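Local coordinates for protein nitrilotriacetate monooxygenase (Burkholderia pseudomallei, PDB 3SDO) that probably acts as an FMN-dependent monooxygenase of the NtaA/SnaA/DszA family, built on a luciferase-like TIM barrel, at residues Phe56-Asp61 / Val96-Ser101; Ser91-Val96 / Gly121-Trp126; Gln162-Ser167 / Gly202-Arg207; Val215-Gly220 / Ala233-Ser238. All blocks are in the same frame, centred on the assembly; numbering follows the deposited sequence.

Interaction 1: Phe56-Asp61 / Val96-Ser101; sequences FAFIAD and VGTMSS
Phe-58 pairs with Val-96, and Ile-59 with Gly-97, on two neighbouring parallel strands of the TIM barrel. The strand axes approach to 4.7 Å and are turned by 21°. Three backbone hydrogen bonds join them: Val-96 N to Ala-57 O, Ile-59 N to Val-96 O, and Thr-98 N to Ile-59 O. The side chains of Phe-58 and Val-96 share one face of the sheet. On this inner side, Phe-56 meets Phe-217 and Phe-58 meets Phe-237, ring to ring. Val-96 divides its methyls between two rings. Its CG1 lies 3.7 Å from Phe-58 CD1. Its CG2 lies 3.7 Å from CD2 of Phe-56, whose CG sits between the backbone N and the carbonyl carbon (chi1 61°). Phe-58 takes another conformer, with CG anti to the backbone N (chi1 171°). This carries its ring along to Thr-98, whose OG1 is at the ring edge, 3.4 Å from Phe-58 CE1. On the opposite face, Ile-59 touches Leu-82 and Leu-83 of helix 79-88.

Thr-98 and Asp-61 are both predicted FMN-binding residues. Their CB atoms pack 3.6 Å apart. Thr-98 OG1 is also hydrogen-bonded to Asn-127 ND2, and Asp-61 OD1 forms a salt bridge to Arg-111 of the second subunit. Two waters complete the link. Water 2 accepts from Asp-61 N and is bonded to Thr-98 OG1. Water 1 donates to Asp-61 OD2 and to Thr-98 O, 2.8 Å from each.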
loop_
_atom_site.group_PDB
_atom_site.type_symbol
_atom_site.label_atom_id
_atom_site.label_comp_id
_atom_site.label_asym_id
_atom_site.label_seq_id
_atom_site.Cartn_x
_atom_site.Cartn_y
_atom_site.Cartn_z
ATOM N N PHE A 56 -2.174 -15.914 8.757
ATOM C CA PHE A 56 -2.057 -14.698 7.929
ATOM C C PHE A 56 -3.419 -14.072 7.643
ATOM O O PHE A 56 -4.439 -14.761 7.658
ATOM C CB PHE A 56 -1.265 -14.957 6.616
ATOM C CG PHE A 56 -1.880 -15.955 5.717
ATOM C CD1 PHE A 56 -1.673 -17.300 5.926
ATOM C CD2 PHE A 56 -2.710 -15.564 4.657
ATOM C CE1 PHE A 56 -2.265 -18.246 5.090
ATOM C CE2 PHE A 56 -3.298 -16.497 3.840
ATOM C CZ PHE A 56 -3.090 -17.840 4.056
ATOM N N ALA A 57 -3.409 -12.754 7.455
ATOM C CA ALA A 57 -4.528 -12.004 6.896
ATOM C C ALA A 57 -4.217 -11.778 5.418
ATOM O O ALA A 57 -3.074 -11.455 5.074
ATOM C CB ALA A 57 -4.706 -10.644 7.640
ATOM N N PHE A 58 -5.228 -11.965 4.565
ATOM C CA PHE A 58 -5.118 -11.827 3.122
ATOM C C PHE A 58 -6.066 -10.712 2.639
ATOM O O PHE A 58 -7.265 -10.710 2.946
ATOM C CB PHE A 58 -5.418 -13.168 2.430
ATOM C CG PHE A 58 -5.551 -13.079 0.919
ATOM C CD1 PHE A 58 -4.630 -12.379 0.163
ATOM C CD2 PHE A 58 -6.600 -13.700 0.267
ATOM C CE1 PHE A 58 -4.757 -12.284 -1.231
ATOM C CE2 PHE A 58 -6.741 -13.621 -1.125
ATOM C CZ PHE A 58 -5.828 -12.912 -1.873
ATOM N N ILE A 59 -5.481 -9.748 1.940
ATOM C CA ILE A 59 -6.172 -8.615 1.346
ATOM C C ILE A 59 -6.142 -8.826 -0.152
ATOM O O ILE A 59 -5.093 -8.669 -0.791
ATOM C CB ILE A 59 -5.503 -7.280 1.718
ATOM C CG1 ILE A 59 -5.472 -7.110 3.239
ATOM C CG2 ILE A 59 -6.260 -6.080 1.099
ATOM C CD1 ILE A 59 -6.873 -7.150 3.902
ATOM N N ALA A 60 -7.287 -9.260 -0.678
ATOM C CA ALA A 60 -7.526 -9.398 -2.102
ATOM C C ALA A 60 -7.665 -8.002 -2.701
ATOM O O ALA A 60 -7.772 -7.022 -1.978
ATOM C CB ALA A 60 -8.823 -10.230 -2.368
ATOM N N ASP A 61 -7.662 -7.910 -4.018
ATOM C CA ASP A 61 -7.688 -6.595 -4.635
ATOM C C ASP A 61 -8.361 -6.550 -5.998
ATOM O O ASP A 61 -8.521 -7.591 -6.659
ATOM C CB ASP A 61 -6.262 -6.072 -4.756
ATOM C CG ASP A 61 -6.204 -4.564 -4.834
ATOM O OD1 ASP A 61 -6.965 -3.902 -4.078
ATOM O OD2 ASP A 61 -5.398 -4.060 -5.642
ATOM N N VAL A 96 -0.671 -10.534 3.766
ATOM C CA VAL A 96 -0.606 -10.964 2.389
ATOM C C VAL A 96 -1.490 -10.062 1.534
ATOM O O VAL A 96 -2.685 -9.887 1.816
ATOM C CB VAL A 96 -1.055 -12.411 2.265
ATOM C CG1 VAL A 96 -1.031 -12.873 0.790
ATOM C CG2 VAL A 96 -0.170 -13.302 3.154
ATOM N N GLY A 97 -0.891 -9.518 0.482
ATOM C CA GLY A 97 -1.559 -8.584 -0.389
ATOM C C GLY A 97 -1.525 -8.905 -1.858
ATOM O O GLY A 97 -0.502 -9.303 -2.416
ATOM N N THR A 98 -2.662 -8.719 -2.509
ATOM C CA THR A 98 -2.725 -8.871 -3.959
ATOM C C THR A 98 -2.072 -7.698 -4.705
ATOM O O THR A 98 -2.269 -6.542 -4.362
ATOM C CB THR A 98 -4.192 -9.036 -4.430
ATOM O OG1 THR A 98 -4.681 -10.305 -3.997
ATOM C CG2 THR A 98 -4.315 -8.950 -5.949
ATOM N N MET A 99 -1.306 -8.007 -5.746
ATOM C CA MET A 99 -0.865 -6.996 -6.688
ATOM C C MET A 99 -0.641 -7.638 -8.054
ATOM O O MET A 99 -0.114 -8.736 -8.153
ATOM C CB MET A 99 0.398 -6.280 -6.220
ATOM C CG MET A 99 0.614 -4.962 -6.959
ATOM S SD MET A 99 2.045 -4.088 -6.342
ATOM C CE MET A 99 1.452 -3.478 -4.756
ATOM N N SER A 100 -1.084 -6.936 -9.090
ATOM C CA SER A 100 -1.081 -7.442 -10.451
ATOM C C SER A 100 0.296 -7.334 -11.110
ATOM O O SER A 100 0.987 -6.330 -10.977
ATOM C CB SER A 100 -2.121 -6.669 -11.296
ATOM O OG SER A 100 -1.686 -6.533 -12.639
ATOM N N SER A 101 0.666 -8.371 -11.847
ATOM C CA SER A 101 1.892 -8.376 -12.624
ATOM C C SER A 101 1.793 -7.477 -13.843
ATOM O O SER A 101 2.799 -6.979 -14.288
ATOM C CB SER A 101 2.204 -9.783 -13.139
ATOM O OG SER A 101 2.100 -10.720 -12.105
HETATM O O HOH W 1 -2.579 -4.022 -5.457
HETATM O O HOH W 2 -7.370 -10.485 -5.450
#

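Interaction 2: Ser91-Val96 / Gly121-Trp126; sequences SKIGLV and GGRAGW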
loop_
_atom_site.group_PDB
_atom_site.type_symbol
_atom_site.label_atom_id
_atom_site.label_comp_id
_atom_site.label_asym_id
_atom_site.label_seq_id
_atom_site.Cartn_x
_atom_site.Cartn_y
_atom_site.Cartn_z
ATOM N N SER A 91 1.432 -8.079 15.653
ATOM C CA SER A 91 2.798 -8.525 15.922
ATOM C C SER A 91 3.220 -9.844 15.247
ATOM O O SER A 91 4.403 -10.016 14.951
ATOM C CB SER A 91 3.018 -8.604 17.436
ATOM O OG SER A 91 2.070 -9.456 18.025
ATOM N N LYS A 92 2.292 -10.769 15.014
ATOM C CA LYS A 92 2.654 -12.112 14.512
ATOM C C LYS A 92 2.005 -12.440 13.190
ATOM O O LYS A 92 2.585 -13.166 12.373
ATOM C CB LYS A 92 2.171 -13.226 15.455
ATOM C CG LYS A 92 2.736 -13.293 16.809
ATOM C CD LYS A 92 2.267 -14.614 17.518
ATOM C CE LYS A 92 3.037 -15.863 16.985
ATOM N NZ LYS A 92 3.096 -17.049 17.933
ATOM N N ILE A 93 0.766 -11.993 13.006
ATOM C CA ILE A 93 -0.021 -12.437 11.868
ATOM C C ILE A 93 0.617 -12.008 10.535
ATOM O O ILE A 93 1.118 -10.888 10.387
ATOM C CB ILE A 93 -1.480 -12.005 11.983
ATOM C CG1 ILE A 93 -2.368 -12.772 10.992
ATOM C CG2 ILE A 93 -1.624 -10.490 11.754
ATOM C CD1 ILE A 93 -3.875 -12.706 11.344
ATOM N N GLY A 94 0.617 -12.910 9.568
ATOM C CA GLY A 94 1.123 -12.586 8.236
ATOM C C GLY A 94 0.248 -11.580 7.513
ATOM O O GLY A 94 -0.921 -11.380 7.847
ATOM N N LEU A 95 0.838 -10.920 6.529
ATOM C CA LEU A 95 0.219 -9.769 5.866
ATOM C C LEU A 95 0.367 -9.970 4.379
ATOM O O LEU A 95 1.406 -9.620 3.803
ATOM C CB LEU A 95 0.933 -8.492 6.305
ATOM C CG LEU A 95 0.963 -8.290 7.816
ATOM C CD1 LEU A 95 2.054 -7.246 8.200
ATOM C CD2 LEU A 95 -0.427 -7.864 8.306
ATOM N N VAL A 96 -0.671 -10.534 3.766
ATOM C CA VAL A 96 -0.606 -10.964 2.389
ATOM C C VAL A 96 -1.490 -10.062 1.534
ATOM O O VAL A 96 -2.685 -9.887 1.816
ATOM C CB VAL A 96 -1.055 -12.411 2.265
ATOM C CG1 VAL A 96 -1.031 -12.873 0.790
ATOM C CG2 VAL A 96 -0.170 -13.302 3.154
ATOM N N GLY A 121 8.832 -7.061 10.208
ATOM C CA GLY A 121 9.691 -8.094 10.798
ATOM C C GLY A 121 9.575 -9.451 10.105
ATOM O O GLY A 121 9.750 -10.504 10.737
ATOM N N GLY A 122 9.302 -9.436 8.811
ATOM C CA GLY A 122 9.285 -10.653 8.010
ATOM C C GLY A 122 7.945 -11.339 7.924
ATOM O O GLY A 122 7.870 -12.573 7.991
ATOM N N ARG A 123 6.872 -10.563 7.740
ATOM C CA ARG A 123 5.538 -11.118 7.690
ATOM C C ARG A 123 4.790 -10.850 6.379
ATOM O O ARG A 123 3.600 -11.141 6.283
ATOM C CB ARG A 123 4.722 -10.548 8.860
ATOM C CG ARG A 123 5.190 -11.003 10.219
ATOM C CD ARG A 123 4.212 -10.530 11.312
ATOM N NE ARG A 123 4.380 -9.110 11.655
ATOM C CZ ARG A 123 3.398 -8.258 11.961
ATOM N NH1 ARG A 123 2.113 -8.604 11.884
ATOM N NH2 ARG A 123 3.703 -7.012 12.313
ATOM N N ALA A 124 5.473 -10.302 5.374
ATOM C CA ALA A 124 4.809 -9.974 4.107
ATOM C C ALA A 124 4.571 -11.192 3.212
ATOM O O ALA A 124 5.367 -12.153 3.196
ATOM C CB ALA A 124 5.614 -8.930 3.347
ATOM N N GLY A 125 3.500 -11.120 2.432
ATOM C CA GLY A 125 3.225 -12.080 1.355
ATOM C C GLY A 125 2.678 -11.338 0.150
ATOM O O GLY A 125 2.001 -10.319 0.302
ATOM N N TRP A 126 3.009 -11.802 -1.056
ATOM C CA TRP A 126 2.484 -11.189 -2.273
ATOM C C TRP A 126 1.677 -12.230 -3.009
ATOM O O TRP A 126 2.217 -13.290 -3.357
ATOM C CB TRP A 126 3.626 -10.652 -3.173
ATOM C CG TRP A 126 3.227 -10.203 -4.575
ATOM C CD1 TRP A 126 2.017 -9.747 -4.975
ATOM C CD2 TRP A 126 4.082 -10.134 -5.742
ATOM N NE1 TRP A 126 2.045 -9.417 -6.317
ATOM C CE2 TRP A 126 3.298 -9.655 -6.809
ATOM C CE3 TRP A 126 5.424 -10.451 -5.981
ATOM C CZ2 TRP A 126 3.808 -9.497 -8.100
ATOM C CZ3 TRP A 126 5.937 -10.283 -7.248
ATOM C CH2 TRP A 126 5.125 -9.817 -8.300
#
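A beta-alpha-beta unit of the barrel, strand 94-100, helix 106-119 and strand 124-129, sets Leu-95 beside Ala-124 and Val-96 beside Gly-125. The strands are parallel. Leu-95 N donates to Arg-123 O, and Gly-125 N donates to Leu-95 O from well above the carbonyl plane. Gly-125 has no side chain, and its CA comes to 4.1 Å from Val-96 CA. At the N-terminal ends of the strands, Arg-123 buries more area than any other residue here. Its chain bends at chi3 (-78°), which turns the guanidinium back to the loop before strand 94-100. NH1 donates to Ile-93 O at 2.9 Å, on a lone pair in the carbonyl plane. The flat group is covered on both sides. Leu-95 CD1 lies over one face, 3.9 Å from Arg-123 NH1. Ser-91 O and Lys-92 N lie over the other; Ser-91 O is 3.4 Å from Arg-123 NE, at an angle too poor for a hydrogen bond. NE binds Ser-120 O, NH2 binds Ala-87 O, and NH1 also binds Thr-90 OG1. Neutral oxygens thus hold a buried guanidinium by all three nitrogens; the carbonyl dipoles and the threonine hydroxyl probably stabilise its positive charge, and its rotation is fixed.

Interaction 3: Gln162-Ser167 / Gly202-Arg207; sequences QGLWDS and GPLNIR
The indole of Trp-165 meets Leu-204 at its edge, near the ring plane. Leu-204 CD2 lies 3.9 Å from Trp-165 CD1, and the two side chains run side by side, pointing the same way. Ala-114, Pro-214 and Ile-216 also touch the Trp-165 side chain, and NE1 is hydrogen-bonded to Ala-110 O.

The polar link is Ser-167. Its OG is anti to the carbonyl carbon (chi1 -65°), which places it between two backbones. It accepts from Leu-204 N at 2.8 Å, in a nearly straight bond (166°). It also donates to Leu-164 O at 2.6 Å. That carbonyl takes a second bond, from Ser-167 N. The contact thus fastens the last turn of helix 150-165 and the residues just after it, on the outside of the TIM barrel, to the loop that leads to strand 215-218.

Carbon atoms pack round the serine. Leu-204 CB sits 3.3 Å from Ser-167 OG. Leu-164 CD2 rests 3.9 Å from Gly-202 CA, at a residue of positive phi. A cis peptide follows between Gly-202 and Pro-203, and Pro-203 CB lies 3.8 Å from Ser-167 CB. The same loop faces the dimer partner: Gly-202 N is hydrogen-bonded to Asn-139 OD1 of the second subunit, and Pro-203 packs on Val-65 of that subunit.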
loop_
_atom_site.group_PDB
_atom_site.type_symbol
_atom_site.label_atom_id
_atom_site.label_comp_id
_atom_site.label_asym_id
_atom_site.label_seq_id
_atom_site.Cartn_x
_atom_site.Cartn_y
_atom_site.Cartn_z
ATOM N N GLN A 162 11.939 -11.134 -7.533
ATOM C CA GLN A 162 12.749 -11.992 -6.698
ATOM C C GLN A 162 14.257 -11.750 -6.876
ATOM O O GLN A 162 14.998 -11.771 -5.902
ATOM C CB GLN A 162 12.374 -13.468 -6.919
ATOM C CG GLN A 162 11.021 -13.815 -6.313
ATOM C CD GLN A 162 10.672 -15.274 -6.483
ATOM O OE1 GLN A 162 11.001 -15.867 -7.497
ATOM N NE2 GLN A 162 10.010 -15.856 -5.493
ATOM N N GLY A 163 14.710 -11.528 -8.113
ATOM C CA GLY A 163 16.072 -11.093 -8.362
ATOM C C GLY A 163 16.435 -9.813 -7.623
ATOM O O GLY A 163 17.499 -9.712 -6.995
ATOM N N LEU A 164 15.553 -8.824 -7.685
ATOM C CA LEU A 164 15.782 -7.553 -6.953
ATOM C C LEU A 164 15.853 -7.757 -5.452
ATOM O O LEU A 164 16.649 -7.100 -4.756
ATOM C CB LEU A 164 14.694 -6.526 -7.276
ATOM C CG LEU A 164 14.714 -5.958 -8.690
ATOM C CD1 LEU A 164 13.414 -5.214 -8.959
ATOM C CD2 LEU A 164 15.906 -5.027 -8.909
ATOM N N TRP A 165 15.038 -8.675 -4.950
ATOM C CA TRP A 165 15.038 -8.987 -3.516
ATOM C C TRP A 165 16.343 -9.628 -3.049
ATOM O O TRP A 165 16.584 -9.694 -1.857
ATOM C CB TRP A 165 13.859 -9.892 -3.125
ATOM C CG TRP A 165 12.534 -9.189 -3.059
ATOM C CD1 TRP A 165 12.315 -7.840 -2.841
ATOM C CD2 TRP A 165 11.228 -9.788 -3.195
ATOM N NE1 TRP A 165 10.956 -7.582 -2.847
ATOM C CE2 TRP A 165 10.273 -8.753 -3.060
ATOM C CE3 TRP A 165 10.778 -11.089 -3.432
ATOM C CZ2 TRP A 165 8.903 -8.991 -3.141
ATOM C CZ3 TRP A 165 9.401 -11.328 -3.516
ATOM C CH2 TRP A 165 8.484 -10.295 -3.364
ATOM N N ASP A 166 17.170 -10.123 -3.964
ATOM C CA ASP A 166 18.476 -10.645 -3.570
ATOM C C ASP A 166 19.616 -9.646 -3.810
ATOM O O ASP A 166 20.782 -10.032 -3.798
ATOM C CB ASP A 166 18.730 -12.001 -4.257
ATOM C CG ASP A 166 17.920 -13.147 -3.622
ATOM O OD1 ASP A 166 17.271 -12.916 -2.570
ATOM O OD2 ASP A 166 17.956 -14.294 -4.145
ATOM N N SER A 167 19.281 -8.359 -3.959
ATOM C CA SER A 167 20.285 -7.313 -4.204
ATOM C C SER A 167 21.318 -7.251 -3.090
ATOM O O SER A 167 22.528 -7.162 -3.359
ATOM C CB SER A 167 19.636 -5.939 -4.337
ATOM O OG SER A 167 18.805 -5.854 -5.474
ATOM N N GLY A 202 18.702 -2.846 -11.611
ATOM C CA GLY A 202 18.934 -2.953 -10.166
ATOM C C GLY A 202 20.227 -2.232 -9.822
ATOM O O GLY A 202 20.768 -1.509 -10.652
ATOM N N PRO A 203 20.713 -2.376 -8.578
ATOM C CA PRO A 203 20.142 -3.132 -7.497
ATOM C C PRO A 203 18.933 -2.438 -6.882
ATOM O O PRO A 203 18.660 -1.266 -7.164
ATOM C CB PRO A 203 21.267 -3.171 -6.454
ATOM C CG PRO A 203 22.413 -2.371 -7.008
ATOM C CD PRO A 203 21.868 -1.579 -8.132
ATOM N N LEU A 204 18.227 -3.180 -6.041
ATOM C CA LEU A 204 17.193 -2.613 -5.188
ATOM C C LEU A 204 17.819 -1.759 -4.088
ATOM O O LEU A 204 18.969 -2.020 -3.675
ATOM C CB LEU A 204 16.386 -3.745 -4.559
ATOM C CG LEU A 204 14.976 -3.390 -4.071
ATOM C CD1 LEU A 204 14.070 -2.888 -5.224
ATOM C CD2 LEU A 204 14.330 -4.580 -3.399
ATOM N N ASN A 205 17.054 -0.772 -3.595
ATOM C CA ASN A 205 17.519 0.141 -2.545
ATOM C C ASN A 205 16.903 -0.149 -1.170
ATOM O O ASN A 205 16.719 0.746 -0.346
ATOM C CB ASN A 205 17.348 1.617 -2.949
ATOM C CG ASN A 205 15.913 2.000 -3.220
ATOM O OD1 ASN A 205 15.015 1.166 -3.175
ATOM N ND2 ASN A 205 15.696 3.277 -3.513
ATOM N N ILE A 206 16.627 -1.423 -0.918
ATOM C CA ILE A 206 16.215 -1.870 0.411
ATOM C C ILE A 206 16.674 -3.314 0.606
ATOM O O ILE A 206 16.758 -4.105 -0.356
ATOM C CB ILE A 206 14.708 -1.712 0.619
ATOM C CG1 ILE A 206 14.334 -2.030 2.068
ATOM C CG2 ILE A 206 13.937 -2.595 -0.382
ATOM C CD1 ILE A 206 12.878 -1.670 2.420
ATOM N N ARG A 207 16.994 -3.633 1.853
ATOM C CA ARG A 207 17.573 -4.930 2.216
ATOM C C ARG A 207 16.512 -6.031 2.330
ATOM O O ARG A 207 15.303 -5.779 2.160
ATOM C CB ARG A 207 18.325 -4.805 3.545
ATOM C CG ARG A 207 17.441 -4.435 4.748
ATOM C CD ARG A 207 18.144 -4.785 6.024
ATOM N NE ARG A 207 18.297 -6.238 6.135
ATOM C CZ ARG A 207 19.212 -6.854 6.861
ATOM N NH1 ARG A 207 20.084 -6.152 7.586
ATOM N NH2 ARG A 207 19.255 -8.192 6.870
HETATM O O HOH W 3 17.795 -6.744 -1.235
HETATM O O HOH W 4 14.874 -7.010 -0.747
#

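Interaction 4: Val215-Gly220 / Ala233-Ser238; sequences VIFQAG and ADAVFS
Ile-216 O is gripped by two backbone donors, Asp-234 N at 2.8 Å and Ala-235 N at 3.1 Å. Asp-234 also holds the amide N of the same residue. Its CG is anti to the carbonyl carbon (chi1 -61°), and this brings OD2 to Ile-216 N. That bond is 2.8 Å long and almost straight (175°), and it uses the anti lone pair of OD2. Arg-262 and Arg-432 are long, weak ion partners of the carboxylate. Val-215 CG1 packs against Asp-234 CB at 3.5 Å.

Further along, Gln-218 N donates to Ala-235 O, and Phe-237 N donates to Gln-218 O. Two alanine methyls lie over ring faces as CH-pi contacts. Ala-235 CB is 3.8 Å from the centroid of the Phe-217 ring. Ala-219 CB is also 3.8 Å from a centroid, that of Phe-237, whose ring edge meets Phe-217 CB. On the other face of the sheet, the extended Gln-218 side chain runs past Ala-233 CB and ends in a hydrogen bond from NE2 to Ser-232 OG. Near the C-terminal ends of the segments, water 5 donates to Ala-219 O and Phe-237 O, the latter at 2.7 Å. Parallel strands joined through helix 223-232 form a beta-alpha-beta unit of the TIM barrel, and Ala-219 and Phe-237 lie near Ser-221 and Thr-98, respectively, of the predicted FMN site.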
loop_
_atom_site.group_PDB
_atom_site.type_symbol
_atom_site.label_atom_id
_atom_site.label_comp_id
_atom_site.label_asym_id
_atom_site.label_seq_id
_atom_site.Cartn_x
_atom_site.Cartn_y
_atom_site.Cartn_z
ATOM N N VAL A 215 6.622 -14.113 1.056
ATOM C CA VAL A 215 6.044 -15.381 0.595
ATOM C C VAL A 215 5.157 -15.164 -0.660
ATOM O O VAL A 215 4.355 -14.193 -0.737
ATOM C CB VAL A 215 5.240 -16.038 1.723
ATOM C CG1 VAL A 215 4.678 -17.407 1.296
ATOM C CG2 VAL A 215 6.132 -16.191 2.974
ATOM N N ILE A 216 5.321 -16.035 -1.652
ATOM C CA ILE A 216 4.547 -15.914 -2.882
ATOM C C ILE A 216 3.305 -16.796 -2.816
ATOM O O ILE A 216 3.398 -18.029 -2.642
ATOM C CB ILE A 216 5.373 -16.297 -4.134
ATOM C CG1 ILE A 216 6.643 -15.461 -4.227
ATOM C CG2 ILE A 216 4.539 -16.144 -5.430
ATOM C CD1 ILE A 216 6.451 -13.952 -4.127
ATOM N N PHE A 217 2.154 -16.139 -2.957
ATOM C CA PHE A 217 0.854 -16.771 -3.083
ATOM C C PHE A 217 0.407 -16.667 -4.535
ATOM O O PHE A 217 0.700 -15.677 -5.223
ATOM C CB PHE A 217 -0.171 -16.062 -2.187
ATOM C CG PHE A 217 -0.033 -16.395 -0.730
ATOM C CD1 PHE A 217 1.031 -15.935 -0.002
ATOM C CD2 PHE A 217 -0.996 -17.151 -0.096
ATOM C CE1 PHE A 217 1.148 -16.236 1.323
ATOM C CE2 PHE A 217 -0.876 -17.494 1.228
ATOM C CZ PHE A 217 0.197 -17.048 1.934
ATOM N N GLN A 218 -0.288 -17.692 -5.009
ATOM C CA GLN A 218 -0.896 -17.636 -6.339
ATOM C C GLN A 218 -2.204 -18.405 -6.345
ATOM O O GLN A 218 -2.441 -19.218 -5.475
ATOM C CB GLN A 218 0.048 -18.212 -7.392
ATOM C CG GLN A 218 1.307 -17.420 -7.611
ATOM C CD GLN A 218 2.231 -18.044 -8.614
ATOM O OE1 GLN A 218 1.807 -18.840 -9.465
ATOM N NE2 GLN A 218 3.532 -17.727 -8.489
ATOM N N ALA A 219 -3.062 -18.133 -7.311
ATOM C CA ALA A 219 -4.338 -18.862 -7.418
ATOM C C ALA A 219 -4.669 -19.320 -8.827
ATOM O O ALA A 219 -5.834 -19.463 -9.171
ATOM C CB ALA A 219 -5.466 -18.020 -6.865
ATOM N N GLY A 220 -3.657 -19.610 -9.636
ATOM C CA GLY A 220 -3.912 -20.094 -10.995
ATOM C C GLY A 220 -4.725 -21.391 -10.968
ATOM O O GLY A 220 -4.510 -22.247 -10.117
ATOM N N ALA A 233 5.181 -20.695 -6.835
ATOM C CA ALA A 233 4.407 -20.336 -5.630
ATOM C C ALA A 233 4.912 -21.045 -4.371
ATOM O O ALA A 233 5.349 -22.195 -4.439
ATOM C CB ALA A 233 2.945 -20.640 -5.848
ATOM N N ASP A 234 4.818 -20.362 -3.232
ATOM C CA ASP A 234 5.008 -20.969 -1.901
ATOM C C ASP A 234 3.690 -21.482 -1.349
ATOM O O ASP A 234 3.670 -22.409 -0.535
ATOM C CB ASP A 234 5.573 -19.945 -0.924
ATOM C CG ASP A 234 6.916 -19.420 -1.361
ATOM O OD1 ASP A 234 7.812 -20.251 -1.588
ATOM O OD2 ASP A 234 7.086 -18.191 -1.468
ATOM N N ALA A 235 2.592 -20.853 -1.766
ATOM C CA ALA A 235 1.264 -21.187 -1.278
ATOM C C ALA A 235 0.270 -20.888 -2.392
ATOM O O ALA A 235 0.420 -19.908 -3.110
ATOM C CB ALA A 235 0.920 -20.377 -0.034
ATOM N N VAL A 236 -0.713 -21.763 -2.553
ATOM C CA VAL A 236 -1.643 -21.692 -3.633
ATOM C C VAL A 236 -3.023 -21.815 -3.060
ATOM O O VAL A 236 -3.277 -22.666 -2.225
ATOM C CB VAL A 236 -1.394 -22.827 -4.657
ATOM C CG1 VAL A 236 -2.342 -22.701 -5.854
ATOM C CG2 VAL A 236 0.087 -22.815 -5.113
ATOM N N PHE A 237 -3.923 -20.953 -3.491
ATOM C CA PHE A 237 -5.283 -21.077 -3.065
ATOM C C PHE A 237 -6.270 -21.254 -4.212
ATOM O O PHE A 237 -5.899 -21.268 -5.390
ATOM C CB PHE A 237 -5.648 -19.965 -2.094
ATOM C CG PHE A 237 -5.532 -18.603 -2.638
ATOM C CD1 PHE A 237 -6.641 -17.964 -3.188
ATOM C CD2 PHE A 237 -4.337 -17.923 -2.555
ATOM C CE1 PHE A 237 -6.542 -16.647 -3.677
ATOM C CE2 PHE A 237 -4.222 -16.641 -3.036
ATOM C CZ PHE A 237 -5.329 -16.000 -3.613
ATOM N N SER A 238 -7.525 -21.470 -3.832
ATOM C CA SER A 238 -8.634 -21.570 -4.768
ATOM C C SER A 238 -9.908 -21.028 -4.138
ATOM O O SER A 238 -9.949 -20.726 -2.930
ATOM C CB SER A 238 -8.895 -23.035 -5.081
ATOM O OG SER A 238 -9.417 -23.636 -3.908
HETATM O O HOH W 5 -7.122 -21.769 -7.757
#

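Overall arrangement
From the N terminus, 56-61 opens interaction 1, and 91-96 opens interaction 2 before interaction 1 closes at 96-101. The two therefore cross, and they share Val-96 on strand 94-100. Interaction 2 closes at 121-126, around helix 106-119. Interaction 3 follows in series and closes the long excursion from helix 150-165 to 202-207. Interaction 4 then closes the short loop through helix 223-232. Interactions 1, 2 and 4 lie in one parallel sheet, where Trp-126 bonds to Val-215 and Phe-217 through the backbone. Interaction 3 sits outside the barrel, joined to the wall where Trp-165 touches Trp-126 and Ile-216.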